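Local coordinates for nuclease-like protein (Chaetomium thermophilum, PDB 6GRD) that probably cleaves branched DNA, acting as a metal-dependent 5'-flap endonuclease and Holliday junction resolvase of the XPG/Rad2 family, at residues L380-I385 with A441-T446. Residues are numbered along the deposited sequence; the frame is centred on the assembly and turned at random.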
loop_
_atom_site.group_PDB
_atom_site.type_symbol
_atom_site.label_atom_id
_atom_site.label_comp_id
_atom_site.label_asym_id
_atom_site.label_seq_id
_atom_site.Cartn_x
_atom_site.Cartn_y
_atom_site.Cartn_z
ATOM N N LEU A 380 12.920 2.980 20.616
ATOM C CA LEU A 380 14.157 3.250 21.336
ATOM C C LEU A 380 15.179 3.921 20.428
ATOM O O LEU A 380 15.190 3.725 19.204
ATOM C CB LEU A 380 14.773 1.985 21.955
ATOM C CG LEU A 380 13.776 1.202 22.834
ATOM C CD1 LEU A 380 14.223 -0.215 23.159
ATOM C CD2 LEU A 380 13.483 1.971 24.093
ATOM N N ARG A 381 16.025 4.734 21.052
ATOM C CA ARG A 381 17.049 5.482 20.343
ATOM C C ARG A 381 18.294 4.618 20.264
ATOM O O ARG A 381 19.006 4.442 21.263
ATOM C CB ARG A 381 17.321 6.814 21.035
ATOM C CG ARG A 381 18.142 7.765 20.182
ATOM C CD ARG A 381 17.215 8.594 19.293
ATOM N NE ARG A 381 17.891 9.781 18.783
ATOM C CZ ARG A 381 17.909 10.184 17.516
ATOM N NH1 ARG A 381 17.319 9.475 16.562
ATOM N NH2 ARG A 381 18.567 11.301 17.218
ATOM N N VAL A 382 18.558 4.089 19.084
ATOM C CA VAL A 382 19.666 3.163 18.888
ATOM C C VAL A 382 20.861 3.887 18.279
ATOM O O VAL A 382 20.716 4.726 17.377
ATOM C CB VAL A 382 19.235 1.970 18.020
ATOM C CG1 VAL A 382 18.210 1.153 18.764
ATOM C CG2 VAL A 382 18.672 2.448 16.711
ATOM N N SER A 383 22.049 3.556 18.780
ATOM C CA SER A 383 23.314 4.038 18.249
ATOM C C SER A 383 23.919 2.972 17.340
ATOM O O SER A 383 23.870 1.776 17.656
ATOM C CB SER A 383 24.268 4.368 19.395
ATOM O OG SER A 383 25.567 4.658 18.921
ATOM N N PHE A 384 24.483 3.393 16.208
ATOM C CA PHE A 384 25.028 2.423 15.263
ATOM C C PHE A 384 26.103 3.078 14.405
ATOM O O PHE A 384 26.166 4.306 14.276
ATOM C CB PHE A 384 23.922 1.814 14.382
ATOM C CG PHE A 384 23.134 2.836 13.598
ATOM C CD1 PHE A 384 22.114 3.564 14.202
ATOM C CD2 PHE A 384 23.415 3.073 12.255
ATOM C CE1 PHE A 384 21.391 4.517 13.483
ATOM C CE2 PHE A 384 22.696 4.033 11.528
ATOM C CZ PHE A 384 21.685 4.753 12.144
ATOM N N ILE A 385 26.959 2.244 13.810
ATOM C CA ILE A 385 28.016 2.721 12.926
ATOM C C ILE A 385 27.514 2.561 11.488
ATOM O O ILE A 385 27.435 1.421 10.993
ATOM C CB ILE A 385 29.347 1.982 13.138
ATOM C CG1 ILE A 385 30.137 2.538 14.324
ATOM C CG2 ILE A 385 30.279 2.279 11.974
ATOM C CD1 ILE A 385 29.401 2.654 15.610
ATOM N N ALA A 441 19.159 6.513 15.272
ATOM C CA ALA A 441 17.838 6.350 14.683
ATOM C C ALA A 441 16.834 5.963 15.762
ATOM O O ALA A 441 17.179 5.284 16.736
ATOM C CB ALA A 441 17.848 5.242 13.607
ATOM N N TRP A 442 15.574 6.240 15.508
ATOM C CA TRP A 442 14.530 5.793 16.386
ATOM C C TRP A 442 14.011 4.540 15.730
ATOM O O TRP A 442 13.625 4.568 14.594
ATOM C CB TRP A 442 13.386 6.780 16.435
ATOM C CG TRP A 442 13.585 7.939 17.318
ATOM C CD1 TRP A 442 13.765 9.205 16.936
ATOM C CD2 TRP A 442 13.594 7.946 18.734
ATOM N NE1 TRP A 442 13.909 10.011 18.006
ATOM C CE2 TRP A 442 13.808 9.257 19.134
ATOM C CE3 TRP A 442 13.453 6.968 19.705
ATOM C CZ2 TRP A 442 13.882 9.618 20.449
ATOM C CZ3 TRP A 442 13.522 7.328 21.000
ATOM C CH2 TRP A 442 13.736 8.638 21.368
ATOM N N VAL A 443 14.003 3.427 16.437
ATOM C CA VAL A 443 13.507 2.177 15.892
ATOM C C VAL A 443 12.482 1.569 16.829
ATOM O O VAL A 443 12.707 1.552 18.004
ATOM C CB VAL A 443 14.657 1.196 15.736
ATOM C CG1 VAL A 443 14.154 -0.126 15.236
ATOM C CG2 VAL A 443 15.686 1.741 14.786
ATOM N N PRO A 444 11.347 1.081 16.315
ATOM C CA PRO A 444 10.321 0.477 17.150
ATOM C C PRO A 444 10.861 -0.597 18.042
ATOM O O PRO A 444 11.613 -1.437 17.638
ATOM C CB PRO A 444 9.396 -0.146 16.142
ATOM C CG PRO A 444 9.489 0.743 15.009
ATOM C CD PRO A 444 10.937 1.062 14.913
ATOM N N GLU A 445 10.432 -0.554 19.279
ATOM C CA GLU A 445 10.859 -1.477 20.292
ATOM C C GLU A 445 10.560 -2.895 19.931
ATOM O O GLU A 445 11.388 -3.761 20.033
ATOM C CB GLU A 445 10.122 -1.120 21.553
ATOM C CG GLU A 445 10.549 -1.860 22.776
ATOM C CD GLU A 445 9.619 -1.590 23.908
ATOM O OE1 GLU A 445 8.413 -1.530 23.660
ATOM O OE2 GLU A 445 10.097 -1.419 25.031
ATOM N N THR A 446 9.356 -3.140 19.491
ATOM C CA THR A 446 8.988 -4.510 19.156
ATOM C C THR A 446 9.972 -5.109 18.161
ATOM O O THR A 446 10.235 -6.317 18.195
ATOM C CB THR A 446 7.540 -4.553 18.627
ATOM O OG1 THR A 446 6.626 -4.220 19.684
ATOM C CG2 THR A 446 7.172 -5.927 18.058
#
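Leu380 and Val443 exchange two backbone hydrogen bonds, Leu380 N to Val443 O and Val443 N to Leu380 O, each 3.0 Å long, and so begin the antiparallel pairing of strand 380-384 with strand 441-444. Val382 and Ala441 form the second hydrogen-bonded pair: Val382 N reaches Ala441 O at 3.0 Å, and Ala441 N donates to Val382 O. Arg381 and Trp442, the non-hydrogen-bonded pair between them, approach to 4.7 Å at their CA atoms.

That pair carries the polar-aromatic part of the contact. Arg381 leaves its strand with CG opposite the backbone N (chi1 -167°) and then turns about the CB-CG bond (chi2 88°), which carries CD over one indole face, 3.6 Å from the centroid of the six-membered ring of Trp442 in a CH-pi contact. The guanidinium continues across the five-membered ring, planes 24° apart, so that one long side chain supplies both a CH-pi and a cation-pi interaction. A broad indole suits this task; Arg369 also makes a cation-pi contact with it.

Apolar residues occupy the other face. Val382 CG2 meets Val443 CG2 at 3.6 Å, compact branched groups that suit a strand, and Leu448 of helix 445-451 packs on both valines. The Phe384 ring turns its edge to the backbone N of Ala441, 3.5 Å from CE1, which also touches the small CB of Ala441; Leu334 of helix 318-340 packs on the Phe384 side chain. Beyond the strand, Glu445 CG meets Leu380 CD1, and the Glu445 carboxylate forms a salt bridge with Arg368.

Strand 379-384 is the middle of an antiparallel three-stranded sheet, flanked by 364-369 and 439-444. Three such strands followed by a helix are consistent with the chromodomain-like fold of GEN1/Yen1 nucleases, here far from the metal-binding centre.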